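Local structure of hypothetical protein PH1819 (Pyrococcus horikoshii, 2EEN) at residues Arg26-Glu31 with Lys54-His59; Asn60-Thr65 with Val83-Asp88; Val108-Lys113 with Leu124-Gly129. The protein is of unknown function but belongs to the CYTH family, so it probably binds or processes triphosphate-type substrates like its class IV adenylyl cyclase relatives. One frame throughout, in Å; residues are numbered along the deposited sequence.

Interaction 1: residues Arg26-Glu31 with Lys54-His59; sequences RKEIHE and KRFNGH
The guanidinium of R26 lies almost flat on the ring of F56. R26 CZ sits 3.6 Å from the ring centroid, over its centre, and the planes differ by 20°. This is a cation-pi stack. R26 CG takes the crowded position between backbone N and carbonyl carbon, and the chain then runs extended to reach the ring. On the opposite face of F56 lies CB of H59. E28 fixes the rotation of the guanidinium. R26 NE (2.7 Å) and NH2 both donate to E28 OE2, which lies in the guanidinium plane. E28 OE1 accepts from H30 NE2 at 2.8 Å, so both carboxylate oxygens are held, and K113 adds a salt bridge to OE2. K54 runs alongside H30 and crosses E28 obliquely, with K54 CD 3.3 Å from E28 OE1. The nearby positive groups would probably keep E28 ionised. On the face that carries I29 and R55, R55 NE forms a salt bridge with E31 OE2 at 2.7 Å, nearly straight, and R55 NH2 bonds E31 OE1. The grip is side-on, but the carboxylate is tilted 47° from the guanidinium. I29 and R55 exchange two backbone hydrogen bonds. Water 1 bridges K27 O to N57 N, in the type I' turn F56-H59. This is an antiparallel strand pair, and its E28, H30 and K54 face is consistent with the charged tunnel interior known from CYTH proteins.

Interaction 2: residues Asn60-Thr65 with Val83-Asp88; sequences NEVFLT and VEIQED
The oxygen of water 2 is gripped by three hydrogen bonds. It accepts from V62 N at 2.9 Å, and donates to E84 OE2 and I85 O. It thus bridges V62 N and I85 O. I85 N still donates directly to V62 O at 2.8 Å, from above the carbonyl plane. L64 and V83 exchange two straighter bonds, and the one from L64 N runs nearly along the V83 C=O axis. E84 CG is anti to its backbone N, and the chain is extended. It lies beside the F63 ring, pointing the same way, with CG 3.5 Å from F63 CE2. E84 OE2 is 4.0 Å from E61 OE2, a like-charge approach that might raise the proton affinity of either group. An alanine in place of E84 would remove the carboxylate and probably leave water 2 less firmly held and F63 less covered. On the other face, V62 CG1 meets I85 CD1 at 3.8 Å, and L64 CB meets V83 CG2 at the same distance. F63 and E61 also touch K54 of strand 48-56. V62 and I85 pack on V89 and Y92 of helix 89-98, while L64 and V83 meet L95 and Y92 of the second subunit.

Interaction 3: residues Val108-Lys113 with Leu124-Gly129; sequences VKTREK and LDEVEG
Strands 102-117 and 120-127 form an antiparallel beta hairpin, and its backbone polar groups are well paired here. T110 and E126 exchange two N-H to O bonds, and so do E112 and L124. E128 N donates to V108 O at 2.8 Å, nearly along the C=O axis. Beyond this point water 3 takes over, accepting from V108 N and donating to E128 O. L124 O has a second donor, water 4, which also bonds T110 OG1 at 2.8 Å. Among the side chains, R111 grips D125 side-on. NE meets OD1 and NH2 meets OD2, each at 2.9 Å and almost straight. The oxygens lie in the guanidinium plane, but the carboxylate is tilted 29° from it. R111 CG is anti to the backbone N, and a bend at chi3 (-74°) turns the group to D125. D125 OD2 also bonds Y170 OH of helix 170-176. K109 sends its NZ to H30 ND1 on strand 23-36. E126 OE1 is paired with K132, and E112 OE1 with R19 and Y114. V108 CB lies beside E128, 3.4 Å from its OE1. K109 CE rests 3.3 Å above the guanidinium plane of R111, offset toward the rim.

In the fold
From the N terminus, interaction 1 comes first. It closes the loop from strand 23-36 through helix 42-45 back to strand 48-56. A tight turn then leads into strand 59-70, where interaction 2 closes the hairpin with strand 78-85. Interaction 3 follows and closes the hairpin of strands 102-117 and 120-127. The three lie in series, and none nests in or crosses another. Interaction 1 lies between the other two in the sheet. K54 N meets E61 O of interaction 2, and E28 N meets R111 O of interaction 3. Interactions 2 and 3 do not touch; their nearest atoms are about 7 Å apart. Together the contacts tie six successive strands of the antiparallel sheet, from 120-127 to 78-85.

Interaction 1: residues Arg26-Glu31 with Lys54-His59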
loop_
_atom_site.group_PDB
_atom_site.type_symbol
_atom_site.label_atom_id
_atom_site.label_comp_id
_atom_site.label_asym_id
_atom_site.label_seq_id
_atom_site.Cartn_x
_atom_site.Cartn_y
_atom_site.Cartn_z
ATOM N N ARG A 26 11.297 -24.431 -4.876
ATOM C CA ARG A 26 11.449 -24.174 -3.450
ATOM C C ARG A 26 10.124 -24.334 -2.722
ATOM O O ARG A 26 9.061 -24.354 -3.342
ATOM C CB ARG A 26 11.997 -22.763 -3.219
ATOM C CG ARG A 26 10.994 -21.651 -3.453
ATOM C CD ARG A 26 11.661 -20.295 -3.288
ATOM N NE ARG A 26 10.700 -19.200 -3.360
ATOM C CZ ARG A 26 11.036 -17.921 -3.480
ATOM N NH1 ARG A 26 12.315 -17.577 -3.548
ATOM N NH2 ARG A 26 10.096 -16.990 -3.524
ATOM N N LYS A 27 10.201 -24.468 -1.403
ATOM C CA LYS A 27 9.011 -24.608 -0.576
ATOM C C LYS A 27 8.825 -23.315 0.192
ATOM O O LYS A 27 9.787 -22.727 0.685
ATOM C CB LYS A 27 9.166 -25.766 0.404
ATOM C CG LYS A 27 7.963 -25.951 1.322
ATOM C CD LYS A 27 8.099 -27.212 2.158
ATOM C CE LYS A 27 6.874 -27.437 3.028
ATOM N NZ LYS A 27 7.031 -28.670 3.854
ATOM N N GLU A 28 7.579 -22.876 0.305
ATOM C CA GLU A 28 7.291 -21.638 1.008
ATOM C C GLU A 28 6.156 -21.840 1.996
ATOM O O GLU A 28 5.298 -22.698 1.811
ATOM C CB GLU A 28 6.874 -20.538 0.015
ATOM C CG GLU A 28 7.814 -20.343 -1.181
ATOM C CD GLU A 28 7.288 -19.322 -2.186
ATOM O OE1 GLU A 28 6.066 -19.053 -2.193
ATOM O OE2 GLU A 28 8.091 -18.795 -2.987
ATOM N N ILE A 29 6.189 -21.071 3.075
ATOM C CA ILE A 29 5.103 -21.091 4.038
ATOM C C ILE A 29 4.417 -19.757 3.776
ATOM O O ILE A 29 5.082 -18.732 3.635
ATOM C CB ILE A 29 5.607 -21.125 5.489
ATOM C CG1 ILE A 29 6.139 -22.520 5.808
ATOM C CG2 ILE A 29 4.468 -20.755 6.449
ATOM C CD1 ILE A 29 6.867 -22.614 7.141
ATOM N N HIS A 30 3.095 -19.781 3.660
ATOM C CA HIS A 30 2.326 -18.569 3.418
ATOM C C HIS A 30 1.337 -18.351 4.538
ATOM O O HIS A 30 0.627 -19.269 4.954
ATOM C CB HIS A 30 1.517 -18.648 2.123
ATOM C CG HIS A 30 2.334 -18.533 0.875
ATOM N ND1 HIS A 30 1.763 -18.489 -0.378
ATOM C CD2 HIS A 30 3.671 -18.447 0.685
ATOM C CE1 HIS A 30 2.714 -18.380 -1.288
ATOM N NE2 HIS A 30 3.881 -18.352 -0.670
ATOM N N GLU A 31 1.301 -17.120 5.021
ATOM C CA GLU A 31 0.362 -16.724 6.053
ATOM C C GLU A 31 -0.292 -15.487 5.457
ATOM O O GLU A 31 0.328 -14.431 5.362
ATOM C CB GLU A 31 1.098 -16.403 7.351
ATOM C CG GLU A 31 1.652 -17.646 8.034
ATOM C CD GLU A 31 2.701 -17.326 9.080
ATOM O OE1 GLU A 31 2.483 -16.393 9.881
ATOM O OE2 GLU A 31 3.738 -18.017 9.107
ATOM N N LYS A 54 5.465 -14.547 3.288
ATOM C CA LYS A 54 6.027 -15.718 2.635
ATOM C C LYS A 54 7.352 -16.068 3.304
ATOM O O LYS A 54 8.241 -15.224 3.415
ATOM C CB LYS A 54 6.240 -15.393 1.153
ATOM C CG LYS A 54 6.677 -16.547 0.273
ATOM C CD LYS A 54 6.893 -16.059 -1.158
ATOM C CE LYS A 54 5.611 -15.496 -1.760
ATOM N NZ LYS A 54 5.835 -14.899 -3.113
ATOM N N ARG A 55 7.475 -17.309 3.759
ATOM C CA ARG A 55 8.688 -17.763 4.421
ATOM C C ARG A 55 9.341 -18.910 3.646
ATOM O O ARG A 55 8.688 -19.903 3.321
ATOM C CB ARG A 55 8.365 -18.230 5.843
ATOM C CG ARG A 55 7.524 -17.254 6.663
ATOM C CD ARG A 55 7.244 -17.815 8.052
ATOM N NE ARG A 55 6.229 -17.056 8.787
ATOM C CZ ARG A 55 6.419 -15.857 9.328
ATOM N NH1 ARG A 55 7.597 -15.251 9.229
ATOM N NH2 ARG A 55 5.426 -15.262 9.976
ATOM N N PHE A 56 10.630 -18.768 3.351
ATOM C CA PHE A 56 11.375 -19.795 2.632
ATOM C C PHE A 56 12.868 -19.593 2.870
ATOM O O PHE A 56 13.324 -18.466 3.017
ATOM C CB PHE A 56 11.069 -19.719 1.131
ATOM C CG PHE A 56 11.391 -18.390 0.513
ATOM C CD1 PHE A 56 12.670 -18.112 0.042
ATOM C CD2 PHE A 56 10.420 -17.400 0.432
ATOM C CE1 PHE A 56 12.974 -16.866 -0.494
ATOM C CE2 PHE A 56 10.715 -16.153 -0.101
ATOM C CZ PHE A 56 11.993 -15.886 -0.566
ATOM N N ASN A 57 13.614 -20.690 2.930
ATOM C CA ASN A 57 15.062 -20.631 3.142
ATOM C C ASN A 57 15.580 -19.626 4.180
ATOM O O ASN A 57 16.612 -18.985 3.960
ATOM C CB ASN A 57 15.752 -20.352 1.815
ATOM C CG ASN A 57 15.924 -21.591 0.986
ATOM O OD1 ASN A 57 14.954 -22.186 0.520
ATOM N ND2 ASN A 57 17.173 -21.998 0.801
ATOM N N GLY A 58 14.880 -19.495 5.301
ATOM C CA GLY A 58 15.308 -18.566 6.336
ATOM C C GLY A 58 14.918 -17.134 6.026
ATOM O O GLY A 58 15.160 -16.223 6.821
ATOM N N HIS A 59 14.300 -16.941 4.866
ATOM C CA HIS A 59 13.874 -15.620 4.425
ATOM C C HIS A 59 12.391 -15.385 4.690
ATOM O O HIS A 59 11.616 -16.325 4.841
ATOM C CB HIS A 59 14.121 -15.458 2.924
ATOM C CG HIS A 59 15.525 -15.744 2.500
ATOM N ND1 HIS A 59 16.606 -15.027 2.967
ATOM C CD2 HIS A 59 16.027 -16.660 1.637
ATOM C CE1 HIS A 59 17.711 -15.489 2.409
ATOM N NE2 HIS A 59 17.388 -16.479 1.598
HETATM O O HOH W 1 12.152 -23.135 1.995
#

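Interaction 2: residues Asn60-Thr65 with Val83-Asp88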
loop_
_atom_site.group_PDB
_atom_site.type_symbol
_atom_site.label_atom_id
_atom_site.label_comp_id
_atom_site.label_asym_id
_atom_site.label_seq_id
_atom_site.Cartn_x
_atom_site.Cartn_y
_atom_site.Cartn_z
ATOM N N ASN A 60 12.011 -14.113 4.734
ATOM C CA ASN A 60 10.628 -13.712 4.940
ATOM C C ASN A 60 10.336 -12.578 3.962
ATOM O O ASN A 60 11.049 -11.577 3.943
ATOM C CB ASN A 60 10.404 -13.198 6.367
ATOM C CG ASN A 60 10.523 -14.289 7.411
ATOM O OD1 ASN A 60 9.711 -15.215 7.457
ATOM N ND2 ASN A 60 11.538 -14.184 8.260
ATOM N N GLU A 61 9.309 -12.748 3.137
ATOM C CA GLU A 61 8.913 -11.708 2.191
ATOM C C GLU A 61 7.462 -11.393 2.500
ATOM O O GLU A 61 6.701 -12.276 2.889
ATOM C CB GLU A 61 9.027 -12.183 0.744
ATOM C CG GLU A 61 10.442 -12.485 0.273
ATOM C CD GLU A 61 10.503 -12.735 -1.225
ATOM O OE1 GLU A 61 9.624 -13.451 -1.750
ATOM O OE2 GLU A 61 11.435 -12.220 -1.877
ATOM N N VAL A 62 7.079 -10.135 2.335
ATOM C CA VAL A 62 5.716 -9.729 2.626
ATOM C C VAL A 62 5.169 -8.959 1.445
ATOM O O VAL A 62 5.857 -8.123 0.879
ATOM C CB VAL A 62 5.667 -8.837 3.870
ATOM C CG1 VAL A 62 4.230 -8.474 4.193
ATOM C CG2 VAL A 62 6.319 -9.561 5.045
ATOM N N PHE A 63 3.928 -9.248 1.073
ATOM C CA PHE A 63 3.325 -8.571 -0.064
ATOM C C PHE A 63 1.913 -8.109 0.242
ATOM O O PHE A 63 1.195 -8.744 1.011
ATOM C CB PHE A 63 3.268 -9.505 -1.283
ATOM C CG PHE A 63 4.603 -10.058 -1.693
ATOM C CD1 PHE A 63 5.133 -11.177 -1.057
ATOM C CD2 PHE A 63 5.339 -9.446 -2.698
ATOM C CE1 PHE A 63 6.387 -11.681 -1.423
ATOM C CE2 PHE A 63 6.590 -9.938 -3.070
ATOM C CZ PHE A 63 7.114 -11.061 -2.430
ATOM N N LEU A 64 1.537 -6.984 -0.354
ATOM C CA LEU A 64 0.193 -6.437 -0.230
ATOM C C LEU A 64 -0.359 -6.621 -1.637
ATOM O O LEU A 64 0.209 -6.116 -2.608
ATOM C CB LEU A 64 0.233 -4.952 0.133
ATOM C CG LEU A 64 -1.108 -4.216 0.063
ATOM C CD1 LEU A 64 -2.114 -4.850 1.016
ATOM C CD2 LEU A 64 -0.899 -2.759 0.437
ATOM N N THR A 65 -1.465 -7.344 -1.749
ATOM C CA THR A 65 -2.028 -7.623 -3.057
ATOM C C THR A 65 -3.511 -7.346 -3.159
ATOM O O THR A 65 -4.287 -7.707 -2.273
ATOM C CB THR A 65 -1.801 -9.101 -3.420
ATOM O OG1 THR A 65 -0.403 -9.404 -3.322
ATOM C CG2 THR A 65 -2.292 -9.397 -4.830
ATOM N N VAL A 83 2.445 -5.225 -4.423
ATOM C CA VAL A 83 3.637 -4.489 -4.052
ATOM C C VAL A 83 4.281 -5.255 -2.918
ATOM O O VAL A 83 3.599 -5.921 -2.132
ATOM C CB VAL A 83 3.312 -3.064 -3.581
ATOM C CG1 VAL A 83 2.720 -2.273 -4.739
ATOM C CG2 VAL A 83 2.347 -3.099 -2.405
ATOM N N GLU A 84 5.601 -5.171 -2.843
ATOM C CA GLU A 84 6.312 -5.863 -1.794
ATOM C C GLU A 84 6.550 -4.925 -0.628
ATOM O O GLU A 84 6.981 -3.781 -0.814
ATOM C CB GLU A 84 7.651 -6.394 -2.310
ATOM C CG GLU A 84 8.265 -7.427 -1.377
ATOM C CD GLU A 84 9.571 -7.995 -1.889
ATOM O OE1 GLU A 84 9.768 -8.023 -3.123
ATOM O OE2 GLU A 84 10.392 -8.432 -1.053
ATOM N N ILE A 85 6.241 -5.409 0.571
ATOM C CA ILE A 85 6.450 -4.650 1.795
ATOM C C ILE A 85 7.853 -5.047 2.244
ATOM O O ILE A 85 8.059 -6.135 2.770
ATOM C CB ILE A 85 5.411 -5.034 2.869
ATOM C CG1 ILE A 85 4.029 -4.520 2.452
ATOM C CG2 ILE A 85 5.820 -4.458 4.224
ATOM C CD1 ILE A 85 2.883 -5.100 3.252
ATOM N N GLN A 86 8.814 -4.160 2.015
ATOM C CA GLN A 86 10.206 -4.438 2.352
ATOM C C GLN A 86 10.583 -4.140 3.795
ATOM O O GLN A 86 11.602 -4.626 4.295
ATOM C CB GLN A 86 11.122 -3.662 1.403
ATOM C CG GLN A 86 10.935 -4.039 -0.059
ATOM C CD GLN A 86 11.842 -3.259 -0.986
ATOM O OE1 GLN A 86 13.068 -3.316 -0.866
ATOM N NE2 GLN A 86 11.247 -2.523 -1.917
ATOM N N GLU A 87 9.760 -3.341 4.463
ATOM C CA GLU A 87 10.002 -2.974 5.854
ATOM C C GLU A 87 8.721 -2.455 6.487
ATOM O O GLU A 87 7.734 -2.198 5.796
ATOM C CB GLU A 87 11.086 -1.895 5.936
ATOM C CG GLU A 87 10.851 -0.715 5.010
ATOM C CD GLU A 87 11.856 0.405 5.208
ATOM O OE1 GLU A 87 13.074 0.120 5.241
ATOM O OE2 GLU A 87 11.429 1.574 5.322
ATOM N N ASP A 88 8.747 -2.311 7.809
ATOM C CA ASP A 88 7.605 -1.810 8.567
ATOM C C ASP A 88 6.305 -2.547 8.278
ATOM O O ASP A 88 5.269 -1.919 8.056
ATOM C CB ASP A 88 7.403 -0.320 8.290
ATOM C CG ASP A 88 8.619 0.508 8.640
ATOM O OD1 ASP A 88 9.156 0.333 9.754
ATOM O OD2 ASP A 88 9.030 1.341 7.804
HETATM O O HOH W 2 9.448 -8.553 1.686
#

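Interaction 3: residues Val108-Lys113 with Leu124-Gly129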
loop_
_atom_site.group_PDB
_atom_site.type_symbol
_atom_site.label_atom_id
_atom_site.label_comp_id
_atom_site.label_asym_id
_atom_site.label_seq_id
_atom_site.Cartn_x
_atom_site.Cartn_y
_atom_site.Cartn_z
ATOM N N VAL A 108 -3.499 -19.941 6.113
ATOM C CA VAL A 108 -2.137 -20.432 6.272
ATOM C C VAL A 108 -1.924 -21.689 5.458
ATOM O O VAL A 108 -2.767 -22.583 5.458
ATOM C CB VAL A 108 -1.844 -20.762 7.744
ATOM C CG1 VAL A 108 -0.412 -21.253 7.893
ATOM C CG2 VAL A 108 -2.085 -19.537 8.604
ATOM N N LYS A 109 -0.792 -21.765 4.768
ATOM C CA LYS A 109 -0.512 -22.941 3.967
ATOM C C LYS A 109 0.971 -23.082 3.677
ATOM O O LYS A 109 1.762 -22.173 3.937
ATOM C CB LYS A 109 -1.251 -22.852 2.629
ATOM C CG LYS A 109 -0.716 -21.728 1.727
ATOM C CD LYS A 109 -1.362 -21.750 0.338
ATOM C CE LYS A 109 -0.770 -20.675 -0.566
ATOM N NZ LYS A 109 -1.129 -19.294 -0.120
ATOM N N THR A 110 1.341 -24.247 3.161
ATOM C CA THR A 110 2.713 -24.467 2.742
ATOM C C THR A 110 2.552 -24.616 1.239
ATOM O O THR A 110 1.508 -25.070 0.764
ATOM C CB THR A 110 3.347 -25.734 3.355
ATOM O OG1 THR A 110 2.595 -26.895 2.996
ATOM C CG2 THR A 110 3.403 -25.606 4.863
ATOM N N ARG A 111 3.561 -24.198 0.491
ATOM C CA ARG A 111 3.490 -24.260 -0.958
ATOM C C ARG A 111 4.825 -24.708 -1.516
ATOM O O ARG A 111 5.850 -24.073 -1.278
ATOM C CB ARG A 111 3.077 -22.892 -1.507
ATOM C CG ARG A 111 3.285 -22.706 -3.011
ATOM C CD ARG A 111 2.599 -21.442 -3.516
ATOM N NE ARG A 111 1.145 -21.603 -3.576
ATOM C CZ ARG A 111 0.286 -20.632 -3.873
ATOM N NH1 ARG A 111 0.722 -19.403 -4.138
ATOM N NH2 ARG A 111 -1.015 -20.892 -3.918
ATOM N N GLU A 112 4.807 -25.821 -2.240
ATOM C CA GLU A 112 6.023 -26.331 -2.860
ATOM C C GLU A 112 5.886 -25.944 -4.324
ATOM O O GLU A 112 4.926 -26.344 -4.977
ATOM C CB GLU A 112 6.127 -27.847 -2.732
ATOM C CG GLU A 112 6.550 -28.342 -1.357
ATOM C CD GLU A 112 6.555 -29.860 -1.264
ATOM O OE1 GLU A 112 6.913 -30.522 -2.261
ATOM O OE2 GLU A 112 6.213 -30.395 -0.188
ATOM N N LYS A 113 6.839 -25.166 -4.829
ATOM C CA LYS A 113 6.804 -24.705 -6.213
ATOM C C LYS A 113 7.645 -25.579 -7.126
ATOM O O LYS A 113 8.762 -25.962 -6.775
ATOM C CB LYS A 113 7.315 -23.268 -6.307
ATOM C CG LYS A 113 6.454 -22.223 -5.626
ATOM C CD LYS A 113 7.025 -20.837 -5.904
ATOM C CE LYS A 113 6.196 -19.733 -5.275
ATOM N NZ LYS A 113 6.804 -18.402 -5.554
ATOM N N LEU A 124 2.233 -27.113 -5.014
ATOM C CA LEU A 124 1.541 -28.129 -4.236
ATOM C C LEU A 124 1.231 -27.406 -2.939
ATOM O O LEU A 124 2.139 -27.031 -2.199
ATOM C CB LEU A 124 2.446 -29.327 -3.969
ATOM C CG LEU A 124 3.036 -29.995 -5.209
ATOM C CD1 LEU A 124 3.765 -31.255 -4.775
ATOM C CD2 LEU A 124 1.932 -30.313 -6.217
ATOM N N ASP A 125 -0.055 -27.194 -2.682
ATOM C CA ASP A 125 -0.483 -26.469 -1.492
ATOM C C ASP A 125 -1.104 -27.339 -0.414
ATOM O O ASP A 125 -1.962 -28.164 -0.693
ATOM C CB ASP A 125 -1.515 -25.399 -1.861
ATOM C CG ASP A 125 -0.983 -24.362 -2.824
ATOM O OD1 ASP A 125 0.249 -24.291 -3.039
ATOM O OD2 ASP A 125 -1.815 -23.602 -3.360
ATOM N N GLU A 126 -0.658 -27.147 0.824
ATOM C CA GLU A 126 -1.224 -27.855 1.971
ATOM C C GLU A 126 -1.811 -26.702 2.768
ATOM O O GLU A 126 -1.088 -25.994 3.461
ATOM C CB GLU A 126 -0.136 -28.551 2.787
ATOM C CG GLU A 126 -0.671 -29.328 3.974
ATOM C CD GLU A 126 -1.486 -30.540 3.558
ATOM O OE1 GLU A 126 -0.898 -31.473 2.971
ATOM O OE2 GLU A 126 -2.709 -30.563 3.814
ATOM N N VAL A 127 -3.121 -26.514 2.655
ATOM C CA VAL A 127 -3.802 -25.400 3.305
ATOM C C VAL A 127 -4.437 -25.797 4.622
ATOM O O VAL A 127 -5.246 -26.721 4.674
ATOM C CB VAL A 127 -4.886 -24.840 2.366
ATOM C CG1 VAL A 127 -5.531 -23.601 2.956
ATOM C CG2 VAL A 127 -4.259 -24.535 1.003
ATOM N N GLU A 128 -4.066 -25.089 5.682
ATOM C CA GLU A 128 -4.618 -25.369 7.003
ATOM C C GLU A 128 -6.131 -25.177 6.962
ATOM O O GLU A 128 -6.632 -24.164 6.459
ATOM C CB GLU A 128 -4.001 -24.441 8.052
ATOM C CG GLU A 128 -2.499 -24.600 8.208
ATOM C CD GLU A 128 -1.971 -23.943 9.474
ATOM O OE1 GLU A 128 -2.708 -23.138 10.077
ATOM O OE2 GLU A 128 -0.817 -24.230 9.858
ATOM N N GLY A 129 -6.856 -26.168 7.468
ATOM C CA GLY A 129 -8.303 -26.081 7.487
ATOM C C GLY A 129 -9.008 -26.496 6.209
ATOM O O GLY A 129 -10.237 -26.519 6.177
HETATM O O HOH W 3 -5.862 -21.485 6.916
HETATM O O HOH W 4 2.998 -27.804 0.405
#